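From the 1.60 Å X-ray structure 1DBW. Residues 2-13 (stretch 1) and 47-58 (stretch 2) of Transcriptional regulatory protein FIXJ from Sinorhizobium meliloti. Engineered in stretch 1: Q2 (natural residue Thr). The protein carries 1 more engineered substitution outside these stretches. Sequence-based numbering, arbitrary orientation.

Stretch 1 2-13: QDYTVHIVDDEE
Stretch 2 47-58: RNGVLVTDLRMP

Six near-linear backbone hydrogen bonds (158-173°) are the strongest polar links, odd residues of the first strand bonding to N48 and then to even residues of the second strand: T5 N to N48 O 2.9 Å, V50 N to T5 O 2.8 Å, H7 N to V50 O 2.7 Å, V52 N to H7 O 2.8 Å, V9 N to V52 O 3.0 Å, and D54 N to V9 O 2.9 Å. Beyond them the ladder frays into a weak bond, D11 N to D54 O, 3.3 Å.

There acidic groups crowd together: D10 OD2 lies 3.3 Å from D54 OD1, and both carry like charge. R56 (chi1 m, chi2 t, chi3 t) brings positive charge to this cluster, though its NE stays 4.1 Å from D10 OD1, beyond a salt bridge. R56 NE forms a salt bridge with D11 OD2 (3.5 Å), its NH2 one with D54 OD1 (3.2 Å), and its NH1 one with E12 OE1 (2.8 Å). The E12 oxygen sits over the guanidinium face, so that last attraction is purely electrostatic. D10 and D54 are both chi1 t; D11 is p.

The six bonds fix the register of two parallel strands, 5-10 and 49-54, which run side by side with an angle of 26° between their directions. T5 pairs with G49, V6 with V50, and so on to D10 with D54, at CA-CA spacings of 4.7 to 4.9 Å; phi stays between -95° and -144°, and psi between 105° and 147° except at D54 (75°).

At the opposite end, water 1 links T5 OG1 (2.9 Å) and N48 O (3.0 Å), while water 2 joins H7 NE2 to R47 O, 2.8 Å from each.

Packing uses both sheet faces. V6, I8, V50 and V52 share one: V6 CG1 meets V52 CG2 at 3.6 Å, and I8 CD1 (m, m) reaches V52 CB at 3.5 Å. On the other, V9 CG2 touches L51 CD1 at 3.5 Å. G49 matters there, since an ideal CB would clash with H7 CD2 at 2.9 Å.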

# COMPACT_ATOMS: atom_id res chain seq x y z
N GLN A 2 2.71 17.89 6.05
CA GLN A 2 3.20 16.66 6.68
C GLN A 2 4.21 15.94 5.80
O GLN A 2 3.94 15.69 4.65
CB GLN A 2 2.03 15.73 7.06
CG GLN A 2 2.48 14.35 7.52
CD GLN A 2 1.39 13.55 8.21
OE1 GLN A 2 1.62 13.02 9.30
NE2 GLN A 2 0.21 13.42 7.58
N ASP A 3 5.38 15.62 6.34
CA ASP A 3 6.43 14.91 5.60
C ASP A 3 6.26 13.39 5.75
O ASP A 3 7.01 12.75 6.51
CB ASP A 3 7.83 15.30 6.13
CG ASP A 3 8.97 14.65 5.35
OD1 ASP A 3 8.75 14.20 4.20
OD2 ASP A 3 10.08 14.53 5.88
N TYR A 4 5.35 12.79 5.00
CA TYR A 4 5.20 11.34 5.15
C TYR A 4 5.74 10.62 3.92
O TYR A 4 5.99 11.23 2.89
CB TYR A 4 3.73 10.99 5.37
CG TYR A 4 2.83 11.37 4.20
CD1 TYR A 4 2.25 12.64 4.11
CD2 TYR A 4 2.51 10.43 3.21
CE1 TYR A 4 1.35 12.96 3.09
CE2 TYR A 4 1.63 10.74 2.18
CZ TYR A 4 1.05 12.00 2.13
OH TYR A 4 0.11 12.28 1.16
N THR A 5 5.96 9.32 4.06
CA THR A 5 6.49 8.53 2.97
C THR A 5 5.50 7.47 2.54
O THR A 5 4.80 6.92 3.38
CB THR A 5 7.79 7.81 3.44
OG1 THR A 5 8.75 8.82 3.81
CG2 THR A 5 8.39 6.95 2.32
N VAL A 6 5.38 7.30 1.22
CA VAL A 6 4.50 6.27 0.67
C VAL A 6 5.40 5.04 0.43
O VAL A 6 6.31 5.10 -0.38
CB VAL A 6 3.87 6.67 -0.69
CG1 VAL A 6 2.88 5.56 -1.14
CG2 VAL A 6 3.13 7.99 -0.56
N HIS A 7 5.04 3.91 1.05
CA HIS A 7 5.82 2.67 0.93
C HIS A 7 5.09 1.77 -0.02
O HIS A 7 3.96 1.42 0.29
CB HIS A 7 5.93 2.02 2.32
CG HIS A 7 6.81 2.81 3.24
ND1 HIS A 7 8.19 2.65 3.24
CD2 HIS A 7 6.54 3.82 4.10
CE1 HIS A 7 8.73 3.54 4.05
NE2 HIS A 7 7.75 4.27 4.58
N ILE A 8 5.70 1.50 -1.19
CA ILE A 8 5.04 0.69 -2.20
C ILE A 8 5.58 -0.72 -2.20
O ILE A 8 6.78 -0.94 -2.34
CB ILE A 8 5.22 1.25 -3.59
CG1 ILE A 8 4.85 2.76 -3.65
CG2 ILE A 8 4.38 0.45 -4.57
CD1 ILE A 8 3.40 3.01 -3.55
N VAL A 9 4.69 -1.68 -2.06
CA VAL A 9 5.10 -3.07 -2.02
C VAL A 9 4.41 -3.67 -3.23
O VAL A 9 3.20 -3.73 -3.28
CB VAL A 9 4.66 -3.74 -0.67
CG1 VAL A 9 5.18 -5.15 -0.57
CG2 VAL A 9 5.23 -2.97 0.49
N ASP A 10 5.18 -3.93 -4.28
CA ASP A 10 4.57 -4.50 -5.50
C ASP A 10 5.40 -5.68 -6.00
O ASP A 10 6.62 -5.57 -6.15
CB ASP A 10 4.43 -3.41 -6.57
CG ASP A 10 3.49 -3.80 -7.72
OD1 ASP A 10 3.27 -5.01 -8.00
OD2 ASP A 10 2.96 -2.87 -8.36
N ASP A 11 4.71 -6.80 -6.20
CA ASP A 11 5.32 -8.04 -6.67
C ASP A 11 5.79 -7.99 -8.13
O ASP A 11 6.90 -8.43 -8.44
CB ASP A 11 4.35 -9.21 -6.46
CG ASP A 11 3.12 -9.14 -7.36
OD1 ASP A 11 2.87 -10.12 -8.10
OD2 ASP A 11 2.41 -8.11 -7.35
N GLU A 12 4.94 -7.45 -9.00
CA GLU A 12 5.26 -7.33 -10.43
C GLU A 12 6.23 -6.17 -10.64
O GLU A 12 5.85 -5.01 -10.54
CB GLU A 12 3.97 -7.13 -11.24
CG GLU A 12 4.09 -7.51 -12.72
CD GLU A 12 2.74 -7.76 -13.39
OE1 GLU A 12 1.95 -8.58 -12.86
OE2 GLU A 12 2.48 -7.17 -14.46
N GLU A 13 7.49 -6.51 -10.92
CA GLU A 13 8.54 -5.52 -11.13
C GLU A 13 8.18 -4.24 -11.88
O GLU A 13 8.30 -3.15 -11.31
N ARG A 47 8.22 5.49 10.24
CA ARG A 47 7.63 6.59 10.96
C ARG A 47 6.95 7.40 9.87
O ARG A 47 7.51 7.54 8.76
CB ARG A 47 8.72 7.44 11.66
CG ARG A 47 9.45 6.67 12.78
CD ARG A 47 8.46 6.23 13.86
NE ARG A 47 9.13 5.52 14.96
CZ ARG A 47 9.48 4.24 14.92
NH1 ARG A 47 9.24 3.49 13.85
NH2 ARG A 47 10.10 3.70 15.96
N ASN A 48 5.75 7.88 10.16
CA ASN A 48 4.95 8.69 9.23
C ASN A 48 4.98 8.08 7.84
O ASN A 48 5.44 8.68 6.87
CB ASN A 48 5.46 10.14 9.19
CG ASN A 48 5.86 10.65 10.55
OD1 ASN A 48 5.02 10.75 11.44
ND2 ASN A 48 7.15 10.95 10.72
N GLY A 49 4.45 6.88 7.75
CA GLY A 49 4.40 6.23 6.46
C GLY A 49 3.04 5.68 6.13
O GLY A 49 2.25 5.35 7.02
N VAL A 50 2.73 5.71 4.83
CA VAL A 50 1.49 5.11 4.32
C VAL A 50 1.93 3.91 3.49
O VAL A 50 2.89 4.01 2.72
CB VAL A 50 0.70 6.10 3.41
CG1 VAL A 50 -0.48 5.40 2.69
CG2 VAL A 50 0.18 7.22 4.26
N LEU A 51 1.16 2.84 3.53
CA LEU A 51 1.51 1.65 2.76
C LEU A 51 0.57 1.48 1.58
O LEU A 51 -0.64 1.72 1.72
CB LEU A 51 1.36 0.41 3.65
CG LEU A 51 1.42 -0.96 2.94
CD1 LEU A 51 2.84 -1.24 2.30
CD2 LEU A 51 1.11 -2.02 4.02
N VAL A 52 1.14 1.16 0.43
CA VAL A 52 0.32 0.90 -0.77
C VAL A 52 0.77 -0.47 -1.25
O VAL A 52 1.94 -0.66 -1.59
CB VAL A 52 0.52 1.92 -1.85
CG1 VAL A 52 -0.33 1.53 -3.08
CG2 VAL A 52 0.04 3.32 -1.37
N THR A 53 -0.17 -1.43 -1.29
CA THR A 53 0.20 -2.75 -1.76
C THR A 53 -0.41 -3.07 -3.13
O THR A 53 -1.46 -2.53 -3.47
CB THR A 53 -0.30 -3.85 -0.79
OG1 THR A 53 -1.73 -3.93 -0.86
CG2 THR A 53 0.10 -3.54 0.66
N ASP A 54 0.34 -3.81 -3.93
CA ASP A 54 -0.16 -4.32 -5.21
C ASP A 54 0.50 -5.69 -5.30
O ASP A 54 1.55 -5.87 -5.95
CB ASP A 54 0.21 -3.45 -6.42
CG ASP A 54 -0.44 -3.94 -7.72
OD1 ASP A 54 -0.26 -3.27 -8.76
OD2 ASP A 54 -1.15 -4.98 -7.71
N LEU A 55 -0.05 -6.61 -4.51
CA LEU A 55 0.43 -7.99 -4.38
C LEU A 55 -0.57 -8.93 -5.07
O LEU A 55 -1.74 -8.99 -4.68
CB LEU A 55 0.56 -8.36 -2.91
CG LEU A 55 1.58 -7.48 -2.19
CD1 LEU A 55 1.43 -7.60 -0.68
CD2 LEU A 55 2.97 -7.85 -2.66
N ARG A 56 -0.09 -9.62 -6.09
CA ARG A 56 -0.94 -10.52 -6.87
C ARG A 56 -0.75 -11.98 -6.54
O ARG A 56 -1.71 -12.75 -6.64
CB ARG A 56 -0.69 -10.30 -8.36
CG ARG A 56 -0.75 -8.85 -8.78
CD ARG A 56 0.12 -8.60 -9.99
NE ARG A 56 0.46 -7.19 -10.12
CZ ARG A 56 0.24 -6.47 -11.21
NH1 ARG A 56 -0.34 -7.01 -12.27
NH2 ARG A 56 0.59 -5.19 -11.24
N MET A 57 0.47 -12.38 -6.19
CA MET A 57 0.71 -13.79 -5.83
C MET A 57 0.01 -14.09 -4.49
O MET A 57 0.39 -13.56 -3.43
CB MET A 57 2.22 -14.08 -5.75
CG MET A 57 2.56 -15.38 -5.03
SD MET A 57 1.34 -16.70 -5.32
CE MET A 57 2.11 -17.56 -6.74
N PRO A 58 -1.05 -14.93 -4.53
CA PRO A 58 -1.85 -15.32 -3.35
C PRO A 58 -1.06 -15.94 -2.16
O PRO A 58 -1.66 -16.33 -1.14
CB PRO A 58 -2.88 -16.30 -3.94
CG PRO A 58 -2.15 -16.88 -5.15
CD PRO A 58 -1.53 -15.62 -5.74
O HOH W 1 8.25 9.77 6.50
O HOH W 2 8.40 6.16 6.52